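Local coordinates for protein Phikz039 (Pseudomonas phage phikz, PDB 3ZBQ) that belongs to the tubulin/FtsZ superfamily as a phage tubulin-like protein, PhuZ, and carries guanosine-5'-diphosphate in the pocket of this model, at residues A[123-127]-A[206-210]; A[151-156]-A[218-222]; A[188-192]-A[275-279]; A[236-241]-A[279-283]. All coordinates share one frame. Residues are numbered along the deposited sequence.

How the contacts relate
Reading from the N terminus, contacts 1, 2 and 3 open in turn at 123-127, 151-156 and 188-192, then close in the same order at 206-210, 218-222 and 275-279. Each therefore crosses the other two, and none nests. Contact 4 opens at 236-241, after contacts 1 and 2 have closed, and ends on strand 275-281, sharing Val279 with contact 3. Contacts 1 and 2 tie the nucleotide-binding half to helix 202-209 and the run into strand 222-227; contact 3 packs helix 175-192 on strand 275-281, and contact 4 pairs that strand with 239-246. Trp208 links contact 1 to both, through NE1 to Phe278 O and through its O to Ser241 OG, while Val222 of contact 2 packs on Ile280.

Contact 1. Residues A[123-127]-A[206-210]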
loop_
_atom_site.group_PDB
_atom_site.type_symbol
_atom_site.label_atom_id
_atom_site.label_comp_id
_atom_site.label_asym_id
_atom_site.label_seq_id
_atom_site.Cartn_x
_atom_site.Cartn_y
_atom_site.Cartn_z
ATOM N N GLN A 123 -5.076 11.377 -12.926
ATOM C CA GLN A 123 -5.769 11.054 -14.185
ATOM C C GLN A 123 -7.252 10.740 -13.972
ATOM O O GLN A 123 -7.964 10.453 -14.930
ATOM C CB GLN A 123 -5.124 9.851 -14.895
ATOM C CG GLN A 123 -3.626 9.874 -14.974
ATOM C CD GLN A 123 -3.099 11.155 -15.551
ATOM O OE1 GLN A 123 -3.642 11.675 -16.526
ATOM N NE2 GLN A 123 -2.031 11.684 -14.948
ATOM N N GLY A 124 -7.705 10.768 -12.720
ATOM C CA GLY A 124 -9.091 10.459 -12.394
ATOM C C GLY A 124 -9.379 8.989 -12.107
ATOM O O GLY A 124 -10.539 8.596 -11.995
ATOM N N GLU A 125 -8.337 8.170 -11.964
ATOM C CA GLU A 125 -8.546 6.736 -11.750
ATOM C C GLU A 125 -8.953 6.403 -10.316
ATOM O O GLU A 125 -8.753 7.200 -9.388
ATOM C CB GLU A 125 -7.288 5.934 -12.120
ATOM C CG GLU A 125 -6.704 6.257 -13.486
ATOM C CD GLU A 125 -7.568 5.793 -14.648
ATOM O OE1 GLU A 125 -8.499 4.986 -14.443
ATOM O OE2 GLU A 125 -7.290 6.223 -15.787
ATOM N N VAL A 126 -9.519 5.210 -10.160
ATOM C CA VAL A 126 -9.928 4.661 -8.877
ATOM C C VAL A 126 -8.826 3.715 -8.409
ATOM O O VAL A 126 -8.455 2.757 -9.113
ATOM C CB VAL A 126 -11.224 3.862 -9.027
ATOM C CG1 VAL A 126 -11.541 3.087 -7.751
ATOM C CG2 VAL A 126 -12.369 4.803 -9.400
ATOM N N VAL A 127 -8.301 3.989 -7.223
ATOM C CA VAL A 127 -7.105 3.303 -6.741
ATOM C C VAL A 127 -7.256 2.897 -5.278
ATOM O O VAL A 127 -7.761 3.669 -4.455
ATOM C CB VAL A 127 -5.855 4.215 -6.851
ATOM C CG1 VAL A 127 -4.561 3.425 -6.506
ATOM C CG2 VAL A 127 -5.734 4.836 -8.240
ATOM N N THR A 206 -16.771 3.592 -8.530
ATOM C CA THR A 206 -16.062 4.871 -8.623
ATOM C C THR A 206 -16.453 5.848 -7.503
ATOM O O THR A 206 -15.594 6.418 -6.836
ATOM C CB THR A 206 -16.252 5.526 -10.000
ATOM O OG1 THR A 206 -15.677 4.680 -11.009
ATOM C CG2 THR A 206 -15.587 6.892 -10.038
ATOM N N ASN A 207 -17.750 6.025 -7.273
ATOM C CA ASN A 207 -18.188 6.986 -6.260
ATOM C C ASN A 207 -18.123 6.468 -4.830
ATOM O O ASN A 207 -18.214 7.242 -3.885
ATOM C CB ASN A 207 -19.584 7.527 -6.624
ATOM C CG ASN A 207 -19.544 8.381 -7.873
ATOM O OD1 ASN A 207 -18.468 8.804 -8.299
ATOM N ND2 ASN A 207 -20.711 8.640 -8.475
ATOM N N TRP A 208 -17.949 5.157 -4.681
ATOM C CA TRP A 208 -17.643 4.562 -3.387
ATOM C C TRP A 208 -16.216 4.991 -3.007
ATOM O O TRP A 208 -15.960 5.458 -1.893
ATOM C CB TRP A 208 -17.785 3.025 -3.458
ATOM C CG TRP A 208 -17.019 2.287 -2.375
ATOM C CD1 TRP A 208 -17.360 2.174 -1.052
ATOM C CD2 TRP A 208 -15.770 1.586 -2.528
ATOM N NE1 TRP A 208 -16.396 1.436 -0.380
ATOM C CE2 TRP A 208 -15.424 1.065 -1.265
ATOM C CE3 TRP A 208 -14.926 1.341 -3.619
ATOM C CZ2 TRP A 208 -14.245 0.318 -1.062
ATOM C CZ3 TRP A 208 -13.756 0.599 -3.408
ATOM C CH2 TRP A 208 -13.438 0.095 -2.146
ATOM N N ALA A 209 -15.307 4.893 -3.964
ATOM C CA ALA A 209 -13.906 5.241 -3.734
ATOM C C ALA A 209 -13.714 6.760 -3.711
ATOM O O ALA A 209 -12.928 7.286 -2.924
ATOM C CB ALA A 209 -13.034 4.606 -4.805
ATOM N N HIS A 210 -14.433 7.462 -4.583
ATOM C CA HIS A 210 -14.316 8.920 -4.698
ATOM C C HIS A 210 -15.468 9.632 -3.983
ATOM O O HIS A 210 -16.133 10.501 -4.553
ATOM C CB HIS A 210 -14.263 9.339 -6.179
ATOM C CG HIS A 210 -13.047 8.845 -6.893
ATOM N ND1 HIS A 210 -12.932 8.859 -8.270
ATOM C CD2 HIS A 210 -11.895 8.309 -6.428
ATOM C CE1 HIS A 210 -11.758 8.366 -8.614
ATOM N NE2 HIS A 210 -11.106 8.022 -7.515
HETATM O O HOH W 1 -8.985 6.617 -5.922
#
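Val126 gives up more surface here than any other residue, 76 Å², and its two methyl groups reach different neighbours. Val126 CG1 lies 3.6 Å from Ala209 CB, an apolar touch on the last turn of helix 202-209; Val126 CG2 lies 3.7 Å from Thr206 OG1, whose hydroxyl is itself bonded to Leu202 O one turn back, and 3.7 Å from His210 CE1. The loop carrying Val126 is the short link between helix 109-122 and strand 127-133 in the parallel, Rossmann-like half of the tubulin fold, and it leaves the helix by a Schellman motif at Gly124, where positive phi suits glycine. His210, the first residue beyond its own helix, has its CA-to-CB bond directed toward this link, and its ring edge meets two carbonyls. His210 NE2 donates a weak, bent hydrogen bond to Glu125 O at 3.1 Å, and Gly124 O sits 3.6 Å from His210 CE1. A water adds a second route, accepting from Val127 N at 3.0 Å and hydrogen-bonded to His210 NE2 at 3.0 Å.

Contact 2. Residues A[151-156]-A[218-222]; sequences FEGVSS and PVQTV
Segment 151-156 is regular alpha helix, part of helix 138-158; 218-222 is an irregular, largely extended run in which Gln220 sits near -159/176 and Thr221 near -62/136. The CA atoms of Glu152 and Thr221 lie 5.2 Å apart, those of Ser155 and Gln220 5.1 Å. Direct hydrogen bonds converge on one carboxylate oxygen: Glu152, with chi1 t and chi2 p, brings OE1 to 2.9 Å from Thr221 N and 2.8 Å from Thr221 OG1, accepting from both. Within the helix, Ser155 OG (chi1 m) donates to Phe151 O at 2.7 Å; it also bonds Met162 N. The helix belongs to the beta-alpha-beta crossover joining strands 127-133 and 163-168, and Val222 starts the next strand of the sheet, bonding to Met162 and Ile164. One water bridges helix and loop, 2.9 Å from Ser156 OG and donating to Val219 O at 2.7 Å. Van der Waals contacts remain: Ser155 O meets Val219 CG1 at 3.4 Å, Phe151 CB meets Thr221 OG1 at 3.2 Å, and Ser155 OG lies 3.3 Å from Gln220 C.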
loop_
_atom_site.group_PDB
_atom_site.type_symbol
_atom_site.label_atom_id
_atom_site.label_comp_id
_atom_site.label_asym_id
_atom_site.label_seq_id
_atom_site.Cartn_x
_atom_site.Cartn_y
_atom_site.Cartn_z
ATOM N N PHE A 151 1.095 9.267 2.236
ATOM C CA PHE A 151 -0.321 9.034 1.903
ATOM C C PHE A 151 -1.105 10.331 2.005
ATOM O O PHE A 151 -2.004 10.605 1.206
ATOM C CB PHE A 151 -0.946 8.013 2.853
ATOM C CG PHE A 151 -0.248 6.675 2.873
ATOM C CD1 PHE A 151 0.493 6.229 1.779
ATOM C CD2 PHE A 151 -0.359 5.851 3.987
ATOM C CE1 PHE A 151 1.125 4.988 1.803
ATOM C CE2 PHE A 151 0.271 4.603 4.022
ATOM C CZ PHE A 151 1.008 4.172 2.928
ATOM N N GLU A 152 -0.775 11.124 3.014
ATOM C CA GLU A 152 -1.453 12.393 3.241
ATOM C C GLU A 152 -1.064 13.390 2.160
ATOM O O GLU A 152 -1.913 14.127 1.649
ATOM C CB GLU A 152 -1.096 12.931 4.627
ATOM C CG GLU A 152 -2.122 13.881 5.236
ATOM C CD GLU A 152 -3.282 13.159 5.922
ATOM O OE1 GLU A 152 -3.800 12.167 5.366
ATOM O OE2 GLU A 152 -3.692 13.595 7.024
ATOM N N GLY A 153 0.220 13.399 1.809
ATOM C CA GLY A 153 0.732 14.265 0.757
ATOM C C GLY A 153 0.151 13.920 -0.606
ATOM O O GLY A 153 -0.212 14.810 -1.386
ATOM N N VAL A 154 0.063 12.626 -0.906
ATOM C CA VAL A 154 -0.512 12.188 -2.177
ATOM C C VAL A 154 -2.013 12.514 -2.234
ATOM O O VAL A 154 -2.523 12.934 -3.276
ATOM C CB VAL A 154 -0.246 10.683 -2.444
ATOM C CG1 VAL A 154 -1.083 10.181 -3.620
ATOM C CG2 VAL A 154 1.251 10.442 -2.700
ATOM N N SER A 155 -2.711 12.339 -1.110
ATOM C CA SER A 155 -4.125 12.718 -1.036
ATOM C C SER A 155 -4.280 14.190 -1.400
ATOM O O SER A 155 -5.163 14.572 -2.185
ATOM C CB SER A 155 -4.679 12.494 0.377
ATOM O OG SER A 155 -4.613 11.133 0.767
ATOM N N SER A 156 -3.426 15.017 -0.810
ATOM C CA SER A 156 -3.472 16.457 -1.030
ATOM C C SER A 156 -3.131 16.851 -2.460
ATOM O O SER A 156 -3.857 17.622 -3.077
ATOM C CB SER A 156 -2.546 17.187 -0.057
ATOM O OG SER A 156 -2.926 16.945 1.284
ATOM N N PRO A 218 -12.721 15.975 4.699
ATOM C CA PRO A 218 -11.365 16.400 4.348
ATOM C C PRO A 218 -10.798 15.486 3.273
ATOM O O PRO A 218 -11.007 14.270 3.340
ATOM C CB PRO A 218 -10.578 16.183 5.645
ATOM C CG PRO A 218 -11.603 16.111 6.735
ATOM C CD PRO A 218 -12.832 15.533 6.101
ATOM N N VAL A 219 -10.100 16.053 2.297
ATOM C CA VAL A 219 -9.399 15.235 1.316
ATOM C C VAL A 219 -8.075 14.806 1.941
ATOM O O VAL A 219 -7.122 15.585 2.020
ATOM C CB VAL A 219 -9.186 15.975 -0.012
ATOM C CG1 VAL A 219 -8.323 15.143 -0.958
ATOM C CG2 VAL A 219 -10.544 16.266 -0.665
ATOM N N GLN A 220 -8.041 13.566 2.412
ATOM C CA GLN A 220 -6.924 13.083 3.219
ATOM C C GLN A 220 -6.886 11.558 3.162
ATOM O O GLN A 220 -7.764 10.942 2.563
ATOM C CB GLN A 220 -7.093 13.548 4.671
ATOM C CG GLN A 220 -8.260 12.881 5.361
ATOM C CD GLN A 220 -8.469 13.355 6.792
ATOM O OE1 GLN A 220 -7.789 14.259 7.268
ATOM N NE2 GLN A 220 -9.430 12.742 7.477
ATOM N N THR A 221 -5.879 10.948 3.782
ATOM C CA THR A 221 -5.775 9.489 3.779
ATOM C C THR A 221 -6.982 8.873 4.477
ATOM O O THR A 221 -7.431 9.360 5.527
ATOM C CB THR A 221 -4.495 9.003 4.477
ATOM O OG1 THR A 221 -3.382 9.785 4.029
ATOM C CG2 THR A 221 -4.227 7.535 4.145
ATOM N N VAL A 222 -7.528 7.819 3.880
ATOM C CA VAL A 222 -8.577 7.064 4.524
ATOM C C VAL A 222 -8.202 5.593 4.551
ATOM O O VAL A 222 -7.335 5.143 3.792
ATOM C CB VAL A 222 -9.926 7.283 3.818
ATOM C CG1 VAL A 222 -10.387 8.715 4.037
ATOM C CG2 VAL A 222 -9.793 6.973 2.328
HETATM O O HOH W 2 -4.651 15.406 3.078
#

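Contact 3. Residues A[188-192]-A[275-279]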
loop_
_atom_site.group_PDB
_atom_site.type_symbol
_atom_site.label_atom_id
_atom_site.label_comp_id
_atom_site.label_asym_id
_atom_site.label_seq_id
_atom_site.Cartn_x
_atom_site.Cartn_y
_atom_site.Cartn_z
ATOM N N ALA A 188 -10.541 -10.693 -2.310
ATOM C CA ALA A 188 -11.850 -10.075 -2.091
ATOM C C ALA A 188 -12.021 -8.871 -3.007
ATOM O O ALA A 188 -13.083 -8.672 -3.603
ATOM C CB ALA A 188 -12.006 -9.669 -0.637
ATOM N N LEU A 189 -10.972 -8.064 -3.114
ATOM C CA LEU A 189 -11.005 -6.872 -3.952
ATOM C C LEU A 189 -11.225 -7.211 -5.425
ATOM O O LEU A 189 -12.048 -6.578 -6.102
ATOM C CB LEU A 189 -9.717 -6.060 -3.759
ATOM C CG LEU A 189 -9.631 -5.271 -2.443
ATOM C CD1 LEU A 189 -8.277 -4.562 -2.337
ATOM C CD2 LEU A 189 -10.785 -4.265 -2.318
ATOM N N VAL A 190 -10.501 -8.213 -5.920
ATOM C CA VAL A 190 -10.678 -8.652 -7.304
ATOM C C VAL A 190 -12.138 -9.047 -7.574
ATOM O O VAL A 190 -12.705 -8.674 -8.607
ATOM C CB VAL A 190 -9.718 -9.802 -7.652
ATOM C CG1 VAL A 190 -10.115 -10.443 -8.962
ATOM C CG2 VAL A 190 -8.280 -9.280 -7.727
ATOM N N ILE A 191 -12.747 -9.792 -6.654
ATOM C CA ILE A 191 -14.180 -10.121 -6.763
ATOM C C ILE A 191 -15.051 -8.859 -6.769
ATOM O O ILE A 191 -15.946 -8.701 -7.629
ATOM C CB ILE A 191 -14.635 -11.061 -5.609
ATOM C CG1 ILE A 191 -13.960 -12.433 -5.721
ATOM C CG2 ILE A 191 -16.159 -11.223 -5.589
ATOM C CD1 ILE A 191 -14.179 -13.325 -4.513
ATOM N N LEU A 192 -14.817 -7.963 -5.809
ATOM C CA LEU A 192 -15.597 -6.721 -5.730
ATOM C C LEU A 192 -15.591 -5.963 -7.048
ATOM O O LEU A 192 -16.623 -5.444 -7.483
ATOM C CB LEU A 192 -15.073 -5.800 -4.619
ATOM C CG LEU A 192 -15.816 -4.458 -4.489
ATOM C CD1 LEU A 192 -17.294 -4.689 -4.141
ATOM C CD2 LEU A 192 -15.150 -3.534 -3.457
ATOM N N GLN A 275 -21.788 -12.599 2.920
ATOM C CA GLN A 275 -21.609 -11.196 2.576
ATOM C C GLN A 275 -20.168 -10.719 2.782
ATOM O O GLN A 275 -19.415 -11.295 3.576
ATOM C CB GLN A 275 -22.594 -10.335 3.374
ATOM C CG GLN A 275 -22.517 -10.545 4.876
ATOM C CD GLN A 275 -23.718 -9.976 5.589
ATOM O OE1 GLN A 275 -24.812 -10.546 5.539
ATOM N NE2 GLN A 275 -23.530 -8.840 6.250
ATOM N N MET A 276 -19.783 -9.685 2.038
ATOM C CA MET A 276 -18.484 -9.042 2.225
ATOM C C MET A 276 -18.690 -7.540 2.223
ATOM O O MET A 276 -19.505 -7.026 1.455
ATOM C CB MET A 276 -17.508 -9.404 1.102
ATOM C CG MET A 276 -16.923 -10.796 1.163
ATOM S SD MET A 276 -15.505 -10.939 0.047
ATOM C CE MET A 276 -16.255 -10.576 -1.533
ATOM N N HIS A 277 -17.947 -6.837 3.070
ATOM C CA HIS A 277 -18.076 -5.392 3.164
ATOM C C HIS A 277 -16.728 -4.726 3.023
ATOM O O HIS A 277 -15.727 -5.181 3.577
ATOM C CB HIS A 277 -18.711 -4.988 4.493
ATOM C CG HIS A 277 -20.008 -5.678 4.762
ATOM N ND1 HIS A 277 -21.189 -5.288 4.169
ATOM C CD2 HIS A 277 -20.301 -6.762 5.520
ATOM C CE1 HIS A 277 -22.161 -6.092 4.568
ATOM N NE2 HIS A 277 -21.649 -6.989 5.392
ATOM N N PHE A 278 -16.709 -3.634 2.275
ATOM C CA PHE A 278 -15.472 -2.929 2.030
ATOM C C PHE A 278 -15.689 -1.543 2.590
ATOM O O PHE A 278 -16.330 -0.706 1.962
ATOM C CB PHE A 278 -15.178 -2.938 0.533
ATOM C CG PHE A 278 -15.014 -4.329 -0.026
ATOM C CD1 PHE A 278 -16.129 -5.100 -0.353
ATOM C CD2 PHE A 278 -13.746 -4.881 -0.191
ATOM C CE1 PHE A 278 -15.983 -6.400 -0.855
ATOM C CE2 PHE A 278 -13.596 -6.184 -0.689
ATOM C CZ PHE A 278 -14.712 -6.936 -1.018
ATOM N N VAL A 279 -15.194 -1.329 3.806
ATOM C CA VAL A 279 -15.594 -0.167 4.592
ATOM C C VAL A 279 -14.473 0.840 4.665
ATOM O O VAL A 279 -13.399 0.525 5.166
ATOM C CB VAL A 279 -15.987 -0.563 6.032
ATOM C CG1 VAL A 279 -16.556 0.650 6.772
ATOM C CG2 VAL A 279 -17.010 -1.687 6.014
#
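In the tubulin fold a long central helix runs between the nucleotide-binding half and the C-terminal domain; helix 175-192 probably corresponds to it, and here its last turn lies across strand 275-281 in the C-terminal part of the mixed sheet. The two short axes pass 10.1 Å apart at 95°, almost perpendicular. The pleat of the strand puts Met276 and Phe278 on the helix side and His277 on the other. Phe278 is the larger bump. Its ring fits into a hollow lined by Ala188, Leu189 and Leu192: Ala188 CB touches Phe278 CE2 at 3.8 Å, Leu189 CD2 touches Phe278 CD2 at 3.7 Å, and Ala188 O lies 3.5 Å from Phe278 CZ. Beside it, Met276 lays SD 3.8 Å from Ala188 CB and CE 4.1 Å from Ile191 CG2. Ala188 lies between the two bumps and touches both. Strand 222-227 extends the floor, with Leu224 and Val226 against Phe278. Leu192, with chi1 t and chi2 p, closes the hollow by a CH-pi contact: its CD2 sits over one face of the Phe278 ring, 3.6 Å from the centroid and 16° off the normal.

Contact 4. Residues A[236-241]-A[279-283]; sequences ILDPIS and VINGL
Start from Val279 CG1 (chi1 t), which lies 3.8 Å from both Ile236 CG2 and Pro239 CB. Ile240 (chi1 m, chi2 t) lays CD1 3.5 Å from Gly282 N, and Leu237 CD1 meets Leu283 CD2 at 4.0 Å toward the exposed end. Around this run two antiparallel strands in the C-terminal part of the mixed sheet, 239-241 and 279-281, their short axes 4.5 Å apart at 115°. Ser241 pairs with Ile280, hydrogen-bonded, CA atoms 5.1 Å apart, both side chains on one face; the CA atoms of Pro239 and Asn281 lie 4.6 Å apart. Ile240 (near -94/-51) and Ser241 (near -143/128) both face Ile280, a classic beta bulge: Ile280 O accepts from Ile240 N at 2.7 Å and Ser241 N at 3.2 Å, while Ile280 N donates to Ser241 O at 2.8 Å. Asp238 turns the chain with positive phi (46/57). At the polar edge, Asn281 ND2 (chi1 p) donates to Leu237 O at 2.9 Å and also bonds Ser284 OG, and a water donates to Asp238 O at 2.6 Å and accepts from Gly282 N at 2.8 Å. Strand pairing thus rests on main-chain atoms, Asn281 alone supplying a side-chain hydrogen bond between the segments, just before the Asp238 turn.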
loop_
_atom_site.group_PDB
_atom_site.type_symbol
_atom_site.label_atom_id
_atom_site.label_comp_id
_atom_site.label_asym_id
_atom_site.label_seq_id
_atom_site.Cartn_x
_atom_site.Cartn_y
_atom_site.Cartn_z
ATOM N N ILE A 236 -16.476 -1.078 12.627
ATOM C CA ILE A 236 -15.714 0.043 12.078
ATOM C C ILE A 236 -16.327 1.382 12.496
ATOM O O ILE A 236 -17.503 1.663 12.208
ATOM C CB ILE A 236 -15.586 -0.038 10.543
ATOM C CG1 ILE A 236 -15.056 -1.409 10.119
ATOM C CG2 ILE A 236 -14.707 1.107 10.016
ATOM C CD1 ILE A 236 -13.689 -1.767 10.694
ATOM N N LEU A 237 -15.520 2.196 13.176
ATOM C CA LEU A 237 -15.949 3.493 13.702
ATOM C C LEU A 237 -16.070 4.563 12.622
ATOM O O LEU A 237 -15.208 4.666 11.744
ATOM C CB LEU A 237 -14.962 3.995 14.757
ATOM C CG LEU A 237 -14.740 3.134 15.995
ATOM C CD1 LEU A 237 -13.744 3.810 16.942
ATOM C CD2 LEU A 237 -16.064 2.862 16.687
ATOM N N ASP A 238 -17.129 5.368 12.720
ATOM C CA ASP A 238 -17.358 6.493 11.813
ATOM C C ASP A 238 -17.141 6.145 10.331
ATOM O O ASP A 238 -16.332 6.791 9.655
ATOM C CB ASP A 238 -16.487 7.692 12.210
ATOM C CG ASP A 238 -16.812 8.221 13.604
ATOM O OD1 ASP A 238 -17.818 7.781 14.199
ATOM O OD2 ASP A 238 -16.057 9.081 14.101
ATOM N N PRO A 239 -17.867 5.132 9.819
ATOM C CA PRO A 239 -17.628 4.765 8.418
ATOM C C PRO A 239 -18.036 5.883 7.458
ATOM O O PRO A 239 -19.091 6.516 7.639
ATOM C CB PRO A 239 -18.520 3.533 8.221
ATOM C CG PRO A 239 -19.622 3.686 9.239
ATOM C CD PRO A 239 -18.960 4.344 10.427
ATOM N N ILE A 240 -17.212 6.115 6.438
ATOM C CA ILE A 240 -17.501 7.137 5.430
ATOM C C ILE A 240 -18.227 6.555 4.215
ATOM O O ILE A 240 -19.272 7.058 3.790
ATOM C CB ILE A 240 -16.203 7.826 4.966
ATOM C CG1 ILE A 240 -15.545 8.555 6.147
ATOM C CG2 ILE A 240 -16.476 8.774 3.791
ATOM C CD1 ILE A 240 -14.070 8.941 5.915
ATOM N N SER A 241 -17.673 5.480 3.668
ATOM C CA SER A 241 -18.166 4.909 2.418
ATOM C C SER A 241 -18.083 3.386 2.469
ATOM O O SER A 241 -17.035 2.822 2.790
ATOM C CB SER A 241 -17.356 5.449 1.236
ATOM O OG SER A 241 -17.941 5.098 -0.003
ATOM N N VAL A 279 -15.194 -1.329 3.806
ATOM C CA VAL A 279 -15.594 -0.167 4.592
ATOM C C VAL A 279 -14.473 0.840 4.665
ATOM O O VAL A 279 -13.399 0.525 5.166
ATOM C CB VAL A 279 -15.987 -0.563 6.032
ATOM C CG1 VAL A 279 -16.556 0.650 6.772
ATOM C CG2 VAL A 279 -17.010 -1.687 6.014
ATOM N N ILE A 280 -14.731 2.049 4.176
ATOM C CA ILE A 280 -13.747 3.127 4.219
ATOM C C ILE A 280 -14.072 4.078 5.373
ATOM O O ILE A 280 -15.185 4.580 5.473
ATOM C CB ILE A 280 -13.718 3.923 2.888
ATOM C CG1 ILE A 280 -13.288 3.019 1.728
ATOM C CG2 ILE A 280 -12.770 5.109 2.973
ATOM C CD1 ILE A 280 -13.378 3.686 0.357
ATOM N N ASN A 281 -13.109 4.302 6.263
ATOM C CA ASN A 281 -13.252 5.345 7.283
ATOM C C ASN A 281 -11.986 6.196 7.366
ATOM O O ASN A 281 -11.006 5.916 6.687
ATOM C CB ASN A 281 -13.634 4.754 8.656
ATOM C CG ASN A 281 -12.446 4.133 9.398
ATOM O OD1 ASN A 281 -11.407 3.825 8.805
ATOM N ND2 ASN A 281 -12.614 3.925 10.705
ATOM N N GLY A 282 -12.005 7.238 8.183
ATOM C CA GLY A 282 -10.840 8.093 8.293
ATOM C C GLY A 282 -10.167 7.946 9.632
ATOM O O GLY A 282 -8.938 8.085 9.750
ATOM N N LEU A 283 -10.961 7.641 10.653
ATOM C CA LEU A 283 -10.473 7.658 12.032
ATOM C C LEU A 283 -9.330 6.680 12.288
ATOM O O LEU A 283 -8.408 6.975 13.046
ATOM C CB LEU A 283 -11.615 7.361 12.999
ATOM C CG LEU A 283 -11.334 7.646 14.471
ATOM C CD1 LEU A 283 -10.988 9.119 14.662
ATOM C CD2 LEU A 283 -12.538 7.256 15.326
HETATM O O HOH W 3 -13.975 7.946 9.999
#